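Local coordinates for protein endoglucanase family 5 (Clostridium acetobutylicum ATCC 824, PDB 6PZ7) that probably hydrolyses beta-1,4-glucan chains such as cellulose, as a broad-specificity endoglucanase of glycoside hydrolase family 5, subfamily 4, at residues 7-12 / 215-220; 70-75 / 118-123; 106-111 / 147-152; 173-178 / 208-213; 202-207 / 252-257. One frame throughout, in Å; residues are numbered along the deposited sequence.

Contact 1. Residues 7-12 / 215-220; sequences MTSQQI and RVIVSL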
# COMPACT_ATOMS: atom_id res chain seq x y z
N MET A 7 -15.71 2.09 15.90
CA MET A 7 -15.40 0.97 15.02
C MET A 7 -14.06 0.33 15.40
O MET A 7 -13.13 0.98 15.87
CB MET A 7 -15.40 1.40 13.56
CG MET A 7 -16.82 1.47 12.95
SD MET A 7 -16.86 2.18 11.30
CE MET A 7 -16.36 0.79 10.29
N THR A 8 -14.00 -0.97 15.21
CA THR A 8 -12.76 -1.70 15.40
C THR A 8 -11.96 -1.70 14.10
O THR A 8 -12.46 -1.41 13.02
CB THR A 8 -13.02 -3.15 15.78
OG1 THR A 8 -13.61 -3.80 14.64
CG2 THR A 8 -13.87 -3.24 17.02
N SER A 9 -10.68 -2.08 14.23
CA SER A 9 -9.82 -2.20 13.06
C SER A 9 -10.40 -3.17 12.05
O SER A 9 -10.39 -2.91 10.85
CB SER A 9 -8.40 -2.60 13.46
OG SER A 9 -7.72 -1.54 14.10
N GLN A 10 -10.93 -4.30 12.51
CA GLN A 10 -11.45 -5.28 11.56
C GLN A 10 -12.69 -4.74 10.85
O GLN A 10 -12.89 -4.97 9.65
CB GLN A 10 -11.74 -6.62 12.24
CG GLN A 10 -12.22 -7.72 11.28
CD GLN A 10 -11.17 -8.11 10.24
OE1 GLN A 10 -10.03 -8.47 10.59
NE2 GLN A 10 -11.54 -8.07 8.97
N GLN A 11 -13.53 -4.00 11.58
CA GLN A 11 -14.68 -3.35 10.94
C GLN A 11 -14.24 -2.35 9.88
O GLN A 11 -14.83 -2.27 8.78
CB GLN A 11 -15.56 -2.68 11.99
CG GLN A 11 -16.36 -3.70 12.80
CD GLN A 11 -17.12 -3.02 13.93
OE1 GLN A 11 -16.61 -2.10 14.60
NE2 GLN A 11 -18.32 -3.47 14.20
N ILE A 12 -13.16 -1.61 10.15
CA ILE A 12 -12.60 -0.69 9.16
C ILE A 12 -12.13 -1.46 7.93
O ILE A 12 -12.43 -1.08 6.79
CB ILE A 12 -11.45 0.14 9.78
CG1 ILE A 12 -11.96 1.15 10.80
CG2 ILE A 12 -10.63 0.86 8.71
CD1 ILE A 12 -12.70 2.36 10.23
N ARG A 215 -5.70 0.11 17.02
CA ARG A 215 -6.08 0.75 15.77
C ARG A 215 -5.00 0.63 14.70
O ARG A 215 -5.01 1.39 13.72
CB ARG A 215 -6.47 2.20 16.04
CG ARG A 215 -7.76 2.30 16.85
CD ARG A 215 -8.37 3.67 16.75
NE ARG A 215 -9.61 3.80 17.52
CZ ARG A 215 -9.65 4.12 18.80
NH1 ARG A 215 -8.53 4.34 19.48
NH2 ARG A 215 -10.83 4.22 19.41
N VAL A 216 -4.07 -0.30 14.87
CA VAL A 216 -3.05 -0.60 13.87
C VAL A 216 -3.42 -1.83 13.07
O VAL A 216 -3.85 -2.85 13.64
CB VAL A 216 -1.66 -0.71 14.51
CG1 VAL A 216 -0.63 -1.31 13.52
CG2 VAL A 216 -1.18 0.65 14.99
N ILE A 217 -3.28 -1.73 11.75
CA ILE A 217 -3.56 -2.77 10.78
C ILE A 217 -2.23 -3.17 10.14
O ILE A 217 -1.40 -2.30 9.86
CB ILE A 217 -4.51 -2.18 9.72
CG1 ILE A 217 -5.86 -1.82 10.32
CG2 ILE A 217 -4.67 -3.12 8.52
CD1 ILE A 217 -6.66 -0.77 9.52
N VAL A 218 -2.05 -4.45 9.84
CA VAL A 218 -0.83 -4.90 9.16
C VAL A 218 -0.96 -4.67 7.66
O VAL A 218 -1.99 -5.03 7.07
CB VAL A 218 -0.55 -6.38 9.49
CG1 VAL A 218 0.63 -6.91 8.68
CG2 VAL A 218 -0.29 -6.54 10.97
N SER A 219 0.09 -4.15 7.04
CA SER A 219 0.20 -4.00 5.60
C SER A 219 1.13 -5.04 5.00
O SER A 219 2.31 -5.14 5.39
CB SER A 219 0.78 -2.61 5.31
OG SER A 219 1.02 -2.49 3.91
N LEU A 220 0.62 -5.80 4.03
CA LEU A 220 1.39 -6.79 3.28
C LEU A 220 1.18 -6.57 1.80
O LEU A 220 0.10 -6.11 1.38
CB LEU A 220 0.97 -8.23 3.65
CG LEU A 220 1.06 -8.58 5.13
CD1 LEU A 220 0.41 -9.94 5.37
CD2 LEU A 220 2.49 -8.58 5.62
O HOH W 1 -12.48 3.56 16.77

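Contact 2. Residues 70-75 / 118-123; sequences PSYTID and TDELTK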
# COMPACT_ATOMS: atom_id res chain seq x y z
N PRO A 70 18.31 20.10 10.17
CA PRO A 70 17.53 19.23 11.05
C PRO A 70 16.03 19.50 11.05
O PRO A 70 15.31 18.85 11.80
CB PRO A 70 18.14 19.52 12.44
CG PRO A 70 19.47 20.17 12.13
CD PRO A 70 19.18 21.00 10.95
N SER A 71 15.57 20.44 10.23
CA SER A 71 14.14 20.76 10.13
C SER A 71 13.40 19.85 9.16
O SER A 71 12.20 19.59 9.34
CB SER A 71 13.93 22.21 9.72
OG SER A 71 14.85 22.59 8.69
N TYR A 72 14.05 19.38 8.11
CA TYR A 72 13.47 18.47 7.14
C TYR A 72 12.12 18.99 6.65
O TYR A 72 11.12 18.26 6.57
CB TYR A 72 13.35 17.06 7.71
CG TYR A 72 14.67 16.44 8.04
CD1 TYR A 72 15.55 16.09 7.04
CD2 TYR A 72 15.02 16.12 9.35
CE1 TYR A 72 16.77 15.45 7.33
CE2 TYR A 72 16.22 15.47 9.64
CZ TYR A 72 17.06 15.14 8.62
OH TYR A 72 18.28 14.49 8.86
N THR A 73 12.09 20.26 6.26
CA THR A 73 10.83 20.91 5.91
C THR A 73 10.25 20.30 4.64
O THR A 73 10.92 20.25 3.60
CB THR A 73 11.06 22.40 5.67
OG1 THR A 73 11.65 22.93 6.87
CG2 THR A 73 9.81 23.12 5.34
N ILE A 74 8.99 19.90 4.68
CA ILE A 74 8.31 19.41 3.49
C ILE A 74 7.80 20.62 2.71
O ILE A 74 7.11 21.50 3.25
CB ILE A 74 7.14 18.46 3.84
CG1 ILE A 74 7.62 17.27 4.65
CG2 ILE A 74 6.46 17.99 2.55
CD1 ILE A 74 6.52 16.32 5.09
N ASP A 75 8.11 20.66 1.42
CA ASP A 75 7.64 21.75 0.57
C ASP A 75 6.13 21.94 0.69
O ASP A 75 5.35 21.00 0.46
CB ASP A 75 8.03 21.43 -0.87
CG ASP A 75 7.47 22.40 -1.87
OD1 ASP A 75 7.00 23.49 -1.48
OD2 ASP A 75 7.45 22.05 -3.07
N THR A 118 15.42 7.49 12.32
CA THR A 118 14.38 7.71 13.31
C THR A 118 14.11 9.19 13.50
O THR A 118 12.95 9.65 13.56
CB THR A 118 14.78 7.07 14.64
OG1 THR A 118 14.82 5.65 14.45
CG2 THR A 118 13.82 7.42 15.79
N ASP A 119 15.18 9.97 13.58
CA ASP A 119 15.02 11.40 13.76
C ASP A 119 14.29 12.00 12.56
O ASP A 119 13.36 12.80 12.72
CB ASP A 119 16.39 12.05 13.95
CG ASP A 119 16.28 13.53 14.08
OD1 ASP A 119 15.78 13.98 15.13
OD2 ASP A 119 16.64 14.22 13.13
N GLU A 120 14.72 11.68 11.35
CA GLU A 120 14.08 12.25 10.17
C GLU A 120 12.62 11.79 10.07
O GLU A 120 11.74 12.57 9.71
CB GLU A 120 14.88 11.94 8.90
CG GLU A 120 14.30 12.70 7.74
CD GLU A 120 15.13 12.68 6.46
OE1 GLU A 120 16.27 12.18 6.47
OE2 GLU A 120 14.58 13.20 5.44
N LEU A 121 12.34 10.53 10.37
CA LEU A 121 10.97 10.03 10.33
C LEU A 121 10.10 10.80 11.28
O LEU A 121 8.95 11.10 10.95
CB LEU A 121 10.97 8.57 10.75
CG LEU A 121 11.06 7.52 9.66
CD1 LEU A 121 11.21 6.13 10.30
CD2 LEU A 121 9.83 7.59 8.71
N THR A 122 10.60 11.12 12.46
CA THR A 122 9.84 11.91 13.42
C THR A 122 9.48 13.27 12.81
O THR A 122 8.33 13.71 12.87
CB THR A 122 10.62 12.10 14.72
OG1 THR A 122 10.96 10.83 15.28
CG2 THR A 122 9.83 12.86 15.73
N LYS A 123 10.47 13.96 12.24
CA LYS A 123 10.21 15.28 11.68
C LYS A 123 9.26 15.22 10.50
O LYS A 123 8.36 16.06 10.36
CB LYS A 123 11.53 15.94 11.24
CG LYS A 123 12.22 16.79 12.28
CD LYS A 123 12.82 15.96 13.45
CE LYS A 123 13.66 16.86 14.41
NZ LYS A 123 14.19 16.05 15.51
O HOH W 2 18.20 12.91 11.09

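Contact 3. Residues 106-111 / 147-152; sequences WIIPTY and PRIVGS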
# COMPACT_ATOMS: atom_id res chain seq x y z
N TRP A 106 16.46 7.59 2.72
CA TRP A 106 16.65 8.19 4.02
C TRP A 106 16.03 7.37 5.14
O TRP A 106 16.33 7.62 6.31
CB TRP A 106 16.15 9.66 4.05
CG TRP A 106 14.70 9.82 3.73
CD1 TRP A 106 14.15 9.97 2.48
CD2 TRP A 106 13.64 9.88 4.66
NE1 TRP A 106 12.78 10.12 2.59
CE2 TRP A 106 12.44 10.05 3.92
CE3 TRP A 106 13.56 9.77 6.05
CZ2 TRP A 106 11.20 10.13 4.52
CZ3 TRP A 106 12.31 9.87 6.64
CH2 TRP A 106 11.16 10.04 5.90
N ILE A 107 15.22 6.35 4.84
CA ILE A 107 14.70 5.40 5.81
C ILE A 107 15.51 4.12 5.63
O ILE A 107 15.28 3.40 4.66
CB ILE A 107 13.20 5.13 5.62
CG1 ILE A 107 12.39 6.43 5.65
CG2 ILE A 107 12.72 4.15 6.65
CD1 ILE A 107 10.96 6.29 5.21
N ILE A 108 16.46 3.85 6.52
CA ILE A 108 17.46 2.80 6.33
C ILE A 108 17.48 1.88 7.54
O ILE A 108 18.01 2.25 8.57
CB ILE A 108 18.85 3.36 6.02
CG1 ILE A 108 18.79 4.40 4.88
CG2 ILE A 108 19.79 2.20 5.67
CD1 ILE A 108 20.10 5.23 4.76
N PRO A 109 16.92 0.65 7.41
CA PRO A 109 16.74 -0.19 8.62
C PRO A 109 17.98 -1.01 8.97
O PRO A 109 18.01 -2.25 8.86
CB PRO A 109 15.53 -1.05 8.26
CG PRO A 109 15.60 -1.18 6.78
CD PRO A 109 16.05 0.21 6.31
N THR A 110 19.02 -0.32 9.43
CA THR A 110 20.18 -0.95 10.07
C THR A 110 20.40 -0.29 11.42
O THR A 110 20.03 0.87 11.63
CB THR A 110 21.48 -0.84 9.23
OG1 THR A 110 21.84 0.55 9.17
CG2 THR A 110 21.33 -1.44 7.87
N TYR A 111 21.07 -0.99 12.34
CA TYR A 111 21.39 -0.38 13.62
C TYR A 111 22.28 0.84 13.43
O TYR A 111 22.12 1.87 14.12
CB TYR A 111 22.08 -1.38 14.56
CG TYR A 111 21.22 -2.56 14.95
CD1 TYR A 111 19.91 -2.38 15.44
CD2 TYR A 111 21.67 -3.87 14.81
CE1 TYR A 111 19.16 -3.46 15.83
CE2 TYR A 111 20.90 -4.93 15.17
CZ TYR A 111 19.64 -4.74 15.69
OH TYR A 111 18.87 -5.81 16.02
N PRO A 147 9.78 -1.05 3.47
CA PRO A 147 11.06 -0.65 4.07
C PRO A 147 12.04 -1.81 4.03
O PRO A 147 11.71 -2.93 4.41
CB PRO A 147 10.68 -0.28 5.51
CG PRO A 147 9.43 -1.08 5.81
CD PRO A 147 8.68 -1.08 4.46
N ARG A 148 13.26 -1.55 3.59
CA ARG A 148 14.20 -2.62 3.28
C ARG A 148 15.56 -2.03 2.99
O ARG A 148 15.73 -0.80 2.92
CB ARG A 148 13.69 -3.41 2.08
CG ARG A 148 13.75 -2.63 0.76
CD ARG A 148 12.92 -3.30 -0.33
NE ARG A 148 13.09 -2.68 -1.63
CZ ARG A 148 12.50 -1.58 -2.02
NH1 ARG A 148 11.64 -0.95 -1.27
NH2 ARG A 148 12.79 -1.09 -3.23
N ILE A 149 16.54 -2.92 2.81
CA ILE A 149 17.90 -2.56 2.41
C ILE A 149 18.06 -2.91 0.93
O ILE A 149 18.19 -4.08 0.55
CB ILE A 149 18.96 -3.25 3.27
CG1 ILE A 149 18.74 -2.90 4.75
CG2 ILE A 149 20.37 -2.85 2.79
CD1 ILE A 149 18.91 -1.50 5.10
N VAL A 150 17.99 -1.89 0.08
CA VAL A 150 18.07 -2.12 -1.35
C VAL A 150 19.46 -2.66 -1.69
O VAL A 150 20.49 -2.13 -1.25
CB VAL A 150 17.77 -0.83 -2.13
CG1 VAL A 150 17.96 -1.05 -3.62
CG2 VAL A 150 16.36 -0.34 -1.82
N GLY A 151 19.50 -3.73 -2.48
CA GLY A 151 20.74 -4.37 -2.84
C GLY A 151 21.21 -5.43 -1.88
O GLY A 151 22.20 -6.11 -2.18
N SER A 152 20.54 -5.62 -0.75
CA SER A 152 21.00 -6.68 0.10
C SER A 152 20.50 -8.03 -0.41
O SER A 152 19.49 -8.14 -1.12
CB SER A 152 20.54 -6.46 1.51
OG SER A 152 19.16 -6.60 1.57
O HOH W 3 13.32 1.56 3.94

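Contact 4. Residues 173-178 / 208-213; sequences TAVNTI and VIPNND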
# COMPACT_ATOMS: atom_id res chain seq x y z
N THR A 173 8.11 4.62 16.00
CA THR A 173 8.39 6.04 15.93
C THR A 173 7.28 6.74 15.14
O THR A 173 6.77 7.79 15.55
CB THR A 173 9.73 6.27 15.23
OG1 THR A 173 10.81 5.73 16.01
CG2 THR A 173 9.98 7.75 15.01
N ALA A 174 6.94 6.19 13.98
CA ALA A 174 5.89 6.82 13.15
C ALA A 174 4.54 6.85 13.86
O ALA A 174 3.86 7.87 13.86
CB ALA A 174 5.83 6.12 11.82
N VAL A 175 4.12 5.74 14.47
CA VAL A 175 2.85 5.71 15.18
C VAL A 175 2.84 6.72 16.32
O VAL A 175 1.88 7.48 16.50
CB VAL A 175 2.51 4.29 15.69
CG1 VAL A 175 1.39 4.34 16.70
CG2 VAL A 175 2.16 3.37 14.51
N ASN A 176 3.91 6.75 17.13
CA ASN A 176 3.94 7.69 18.24
C ASN A 176 3.90 9.14 17.74
O ASN A 176 3.24 10.00 18.33
CB ASN A 176 5.19 7.48 19.10
CG ASN A 176 5.08 6.29 20.04
OD1 ASN A 176 4.00 5.83 20.35
ND2 ASN A 176 6.22 5.82 20.52
N THR A 177 4.63 9.43 16.68
CA THR A 177 4.65 10.79 16.12
C THR A 177 3.27 11.18 15.61
O THR A 177 2.79 12.29 15.88
CB THR A 177 5.67 10.87 14.99
OG1 THR A 177 6.98 10.59 15.49
CG2 THR A 177 5.69 12.22 14.31
N ILE A 178 2.61 10.29 14.88
CA ILE A 178 1.25 10.55 14.42
C ILE A 178 0.36 10.86 15.61
O ILE A 178 -0.39 11.86 15.63
CB ILE A 178 0.73 9.35 13.60
CG1 ILE A 178 1.45 9.27 12.25
CG2 ILE A 178 -0.78 9.44 13.45
CD1 ILE A 178 1.40 7.92 11.59
N VAL A 208 6.28 -6.49 15.29
CA VAL A 208 5.71 -6.06 16.57
C VAL A 208 4.77 -4.91 16.29
O VAL A 208 5.16 -3.91 15.68
CB VAL A 208 6.80 -5.66 17.57
CG1 VAL A 208 6.16 -5.08 18.83
CG2 VAL A 208 7.67 -6.85 17.88
N ILE A 209 3.52 -5.03 16.72
CA ILE A 209 2.57 -3.92 16.57
C ILE A 209 2.94 -2.80 17.53
O ILE A 209 2.96 -3.03 18.75
CB ILE A 209 1.14 -4.41 16.86
CG1 ILE A 209 0.73 -5.54 15.92
CG2 ILE A 209 0.14 -3.23 16.81
CD1 ILE A 209 0.53 -5.11 14.46
N PRO A 210 3.22 -1.58 17.07
CA PRO A 210 3.59 -0.48 17.97
C PRO A 210 2.62 -0.31 19.12
O PRO A 210 1.40 -0.14 18.91
CB PRO A 210 3.59 0.75 17.06
CG PRO A 210 3.95 0.21 15.71
CD PRO A 210 3.25 -1.15 15.65
N ASN A 211 3.14 -0.38 20.36
CA ASN A 211 2.35 -0.17 21.57
C ASN A 211 1.18 -1.13 21.72
O ASN A 211 0.27 -0.90 22.51
CB ASN A 211 1.83 1.27 21.67
CG ASN A 211 2.93 2.28 21.61
OD1 ASN A 211 3.94 2.16 22.32
ND2 ASN A 211 2.77 3.31 20.79
N ASN A 212 1.16 -2.23 20.94
CA ASN A 212 -0.03 -3.09 20.88
C ASN A 212 -1.29 -2.24 20.66
O ASN A 212 -2.35 -2.51 21.20
CB ASN A 212 -0.16 -3.97 22.14
CG ASN A 212 -0.97 -5.23 21.90
OD1 ASN A 212 -1.40 -5.51 20.78
ND2 ASN A 212 -1.17 -6.03 22.95
N ASP A 213 -1.16 -1.23 19.78
CA ASP A 213 -2.24 -0.29 19.48
C ASP A 213 -3.36 -1.00 18.75
O ASP A 213 -3.16 -1.60 17.69
CB ASP A 213 -1.60 0.81 18.65
CG ASP A 213 -2.50 2.00 18.34
OD1 ASP A 213 -3.69 1.81 18.02
OD2 ASP A 213 -1.98 3.13 18.42
O HOH W 4 5.84 3.93 22.76

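Contact 5. Residues 202-207 / 252-257; sequences AAMNDL and NAIYNK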
# COMPACT_ATOMS: atom_id res chain seq x y z
N ALA A 202 9.46 -15.29 8.32
CA ALA A 202 10.21 -14.59 9.35
C ALA A 202 9.80 -13.12 9.43
O ALA A 202 9.83 -12.51 10.51
CB ALA A 202 11.72 -14.67 9.14
N ALA A 203 9.47 -12.51 8.28
CA ALA A 203 9.01 -11.13 8.28
C ALA A 203 7.72 -10.99 9.07
O ALA A 203 7.55 -10.06 9.86
CB ALA A 203 8.86 -10.64 6.84
N MET A 204 6.78 -11.90 8.85
CA MET A 204 5.52 -11.85 9.58
C MET A 204 5.73 -12.19 11.05
O MET A 204 5.12 -11.57 11.92
CB MET A 204 4.48 -12.76 8.95
CG MET A 204 4.15 -12.38 7.49
SD MET A 204 2.57 -13.06 6.88
CE MET A 204 2.92 -14.81 7.07
N ASN A 205 6.62 -13.14 11.35
CA ASN A 205 6.81 -13.55 12.74
C ASN A 205 7.48 -12.47 13.59
O ASN A 205 7.19 -12.36 14.80
CB ASN A 205 7.64 -14.83 12.81
CG ASN A 205 6.82 -16.07 12.54
OD1 ASN A 205 5.59 -16.07 12.65
ND2 ASN A 205 7.51 -17.16 12.22
N ASP A 206 8.34 -11.66 13.01
CA ASP A 206 9.10 -10.70 13.77
C ASP A 206 8.43 -9.34 13.91
O ASP A 206 8.89 -8.51 14.70
CB ASP A 206 10.52 -10.51 13.22
CG ASP A 206 11.46 -11.66 13.55
OD1 ASP A 206 11.07 -12.58 14.32
OD2 ASP A 206 12.63 -11.61 13.06
N LEU A 207 7.32 -9.11 13.21
CA LEU A 207 6.58 -7.86 13.33
C LEU A 207 6.08 -7.68 14.75
O LEU A 207 5.46 -8.59 15.32
CB LEU A 207 5.41 -7.88 12.36
CG LEU A 207 4.67 -6.57 12.23
CD1 LEU A 207 5.52 -5.55 11.49
CD2 LEU A 207 3.36 -6.78 11.52
N ASN A 252 -4.12 -18.34 3.62
CA ASN A 252 -4.36 -18.98 4.90
C ASN A 252 -3.21 -18.74 5.88
O ASN A 252 -3.45 -18.64 7.09
CB ASN A 252 -4.62 -20.47 4.68
CG ASN A 252 -5.44 -21.06 5.78
OD1 ASN A 252 -6.37 -20.42 6.28
ND2 ASN A 252 -5.10 -22.28 6.17
N ALA A 253 -1.98 -18.67 5.39
CA ALA A 253 -0.87 -18.35 6.28
C ALA A 253 -1.05 -16.97 6.91
O ALA A 253 -0.76 -16.78 8.10
CB ALA A 253 0.47 -18.44 5.56
N ILE A 254 -1.49 -15.99 6.13
CA ILE A 254 -1.74 -14.64 6.64
C ILE A 254 -2.90 -14.66 7.63
O ILE A 254 -2.82 -14.07 8.71
CB ILE A 254 -2.03 -13.69 5.47
CG1 ILE A 254 -0.82 -13.58 4.53
CG2 ILE A 254 -2.45 -12.34 5.99
CD1 ILE A 254 -1.13 -12.91 3.18
N TYR A 255 -3.98 -15.36 7.28
CA TYR A 255 -5.12 -15.48 8.17
C TYR A 255 -4.70 -16.12 9.50
O TYR A 255 -5.06 -15.63 10.58
CB TYR A 255 -6.21 -16.33 7.50
CG TYR A 255 -7.33 -16.70 8.45
CD1 TYR A 255 -8.32 -15.78 8.76
CD2 TYR A 255 -7.37 -17.94 9.06
CE1 TYR A 255 -9.32 -16.07 9.66
CE2 TYR A 255 -8.39 -18.26 9.96
CZ TYR A 255 -9.36 -17.31 10.25
OH TYR A 255 -10.36 -17.64 11.16
N ASN A 256 -3.95 -17.21 9.44
CA ASN A 256 -3.58 -17.91 10.67
C ASN A 256 -2.62 -17.11 11.53
O ASN A 256 -2.68 -17.20 12.76
CB ASN A 256 -3.03 -19.28 10.33
CG ASN A 256 -4.13 -20.29 10.04
OD1 ASN A 256 -5.18 -20.26 10.65
ND2 ASN A 256 -3.87 -21.16 9.07
N LYS A 257 -1.74 -16.35 10.93
CA LYS A 257 -0.78 -15.59 11.71
C LYS A 257 -1.41 -14.37 12.38
O LYS A 257 -1.14 -14.08 13.55
CB LYS A 257 0.40 -15.18 10.84
CG LYS A 257 1.39 -14.31 11.55
CD LYS A 257 2.05 -15.08 12.68
CE LYS A 257 2.99 -14.21 13.45
NZ LYS A 257 3.66 -15.01 14.51
O HOH W 5 4.82 -13.08 16.12

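Contact 1. Residues 7-12 / 215-220
The backbones come closest at S9 and R215, whose CA atoms lie 5.5 Å apart, where the first turn of helix 9-16 meets the entry to strand 216-221. S9 points its CB at the strand. In the conformer described here, one of two, its OG sits anti to its own carbonyl carbon and beside its backbone N (chi1 -72°). OG ends 3.3 Å from R215 CA. The hydroxyl is hydrogen-bonded to K214 O, so the helix is also tied to the residue just ahead of the segment. S9 CB rests on I217 CG1 at 4.1 Å. One turn later, I12 CG2 comes within 4.4 Å of I217 CD1, a light apolar contact. F189 also touches S9, I12 and R215. Strand 216-221 is the sixth of the eight parallel strands of the (beta/alpha)8 barrel, and helix 9-16 meets it at its N-terminal end. I217 bonds through its backbone to I190 and V192 of the neighbouring strand. A water links the two segments. It donates to M7 O at 2.8 Å and accepts from R215 NE at 3.0 Å, lying in the guanidinium plane at its edge. The start of the helix is fixed by a capping box. Q11 N donates to T8 OG1 at 3.1 Å in a nearly straight bond (165°). In return T8 N donates to Q11 OE1 at 2.9 Å, in the carbonyl plane and on a lone pair.

Contact 2. Residues 70-75 / 118-123
Y72, in the loop between strand 55-58 and helix 76-91, lies flat against E120 of helix 111-132. E120 covers one face of the ring. Its CG stands 3.5 Å from the ring centroid, 4° off the normal, which makes a CH-pi contact. The E120 side chain is extended, with CG anti to the backbone N (chi1 -172°). Its carboxylate continues past the centre, over the CD1-CE1 side of the ring, and the two planes are only 9° apart. E120 CD is 3.3 Å from Y72 CE1. W106 also touches E120. In the (beta/alpha)8 barrel this contact joins the loop after the second strand to the helix after the third. Q127 of that helix adds to the tie, since its amide bonds to Y72 O and I74 N. D119 takes the edge of the ring, with OD2 in plane and 3.7 Å from Y72 CE2. A water bridges the two side chains. It accepts from Y72 OH at 2.7 Å and donates to D119 OD2 at 2.9 Å. K123 comes in obliquely, CB lying 4.0 Å from Y72 CD2. In the conformer described, one of two, the lysine chain bends at chi2 and runs beside P70 O. Its NZ forms a salt bridge of 2.6 Å with D119 OD1, on the syn side of the carboxylate.

Contact 3. Residues 106-111 / 147-152
I149 carries this contact with P109, reaching from the loop after the fourth barrel strand to the loop after the third. Both loops belong to the C-terminal face of the (beta/alpha)8 barrel, where GH5 enzymes keep their active site. From CB, CG1 turns to lie beside the backbone N (chi1 -57°) and comes 4.1 Å from P109 CG. The next torsion (chi2 -65°) sets CD1 among three residues of the other loop. CD1 is 3.5 Å from P109 CD. It also meets T110 CG2 at 3.7 Å and I108 CG2 at 3.8 Å. The P109 and I149 side chains slide past each other in opposite directions, while those of I108 and T110 cross I149 at about a right angle. P109 CD also lies 3.6 Å from R148 O. P109 is the centre of an inverse gamma turn, and the residues of that turn, I108 to T110, are the three that meet the isoleucine tip. In the I149 loop, a type II beta turn runs from I149 to S152. R148 directs its CB away, and its NE forms a salt bridge with E155. A water joins its backbone to the other loop. That water accepts from R148 N at 3.1 Å and donates to I107 O at 2.8 Å. The carbonyl atom P109 O is buried by the contact and has no polar partner in the model.

Contact 4. Residues 173-178 / 208-213
The amides of N176 and N211 meet with their planes 23° apart. N211 ND2 donates to N176 OD1 at 2.8 Å, with an N-H...O angle of 150°. OD1 lies in the amide plane of N211, while the donor is tilted 24° from the carbonyl plane of N176. A water joins the remaining ends of the two groups. It accepts from N176 ND2 at 3.0 Å and donates to N211 OD1 at 2.6 Å. Each amide thus gives one N-H and receives one hydrogen bond in this small cycle, which would fix how both are turned. Next to this cycle the contact is apolar. V175 CG2 lies 3.8 Å from P210 CG, and the two side chains cross at about a right angle. The other branch, V175 CG1, is 4.0 Å from D213 OD2. D213 has its polar partners elsewhere, since OD1 bonds to R215 N and OD2 forms a salt bridge with R179. V175 also touches I190 of strand 190-193. Segment 208-213 is the alpha-to-beta loop that leads from helix 201-206 into the N-terminal end of the sixth strand of the (beta/alpha)8 barrel, and here it packs on helix 161-180, the helix after the fourth strand.

Contact 5. Residues 202-207 / 252-257
M204 sets its sulfur against I254, with SD 4.2 Å from I254 CG1, and the two side chains cross at about a right angle. The chain bends at its end (chi3 -60°), and CE comes 4.3 Å from A253 O. L220 of strand 216-221 touches both M204 and I254, so the pair packs on the barrel wall. M204 CB also lies 4.3 Å from K257 CG. The two helical segments run nearly parallel, crossing at -15°. Their axes are 11.3 Å apart, and long side chains span the distance. These are outer helices of the (beta/alpha)8 barrel, following its fifth and sixth strands. K257 makes the polar bridge. Its chain bends at chi2, then runs straight, carrying CE to 3.7 Å from M204 O. NZ donates to N205 OD1 at 2.9 Å, and the donor is tilted 28° from the carbonyl plane. A water accepts from K257 NZ at 2.8 Å and donates to N205 O. Both of these partners of the ammonium group are neutral oxygens. The polar tie between the helices therefore probably rests on charge-dipole attraction, beside an apolar methionine contact.

Overall arrangement
The five contacts tie together parts of one (beta/alpha)8 barrel. Contact 1 lies at the N-terminal end of the sixth strand. Side chains of the same strand also touch contacts 4 and 5: V218 CG2 is 3.9 Å from I209 CD1 of contact 4, and L220 CD1 is 3.8 Å from I254 CG2 of contact 5. Contacts 4 and 5 adjoin in sequence at residues 207 and 208. Contact 2 meets contact 3 through W106 CE3, 3.3 Å from E120 CD. It meets contact 4 where T122 OG1 is 3.2 Å from T173 CG2. Contact 3 belongs to the catalytic face of the barrel, as expected for GH5. Its centre is about 26 Å from that of contact 1.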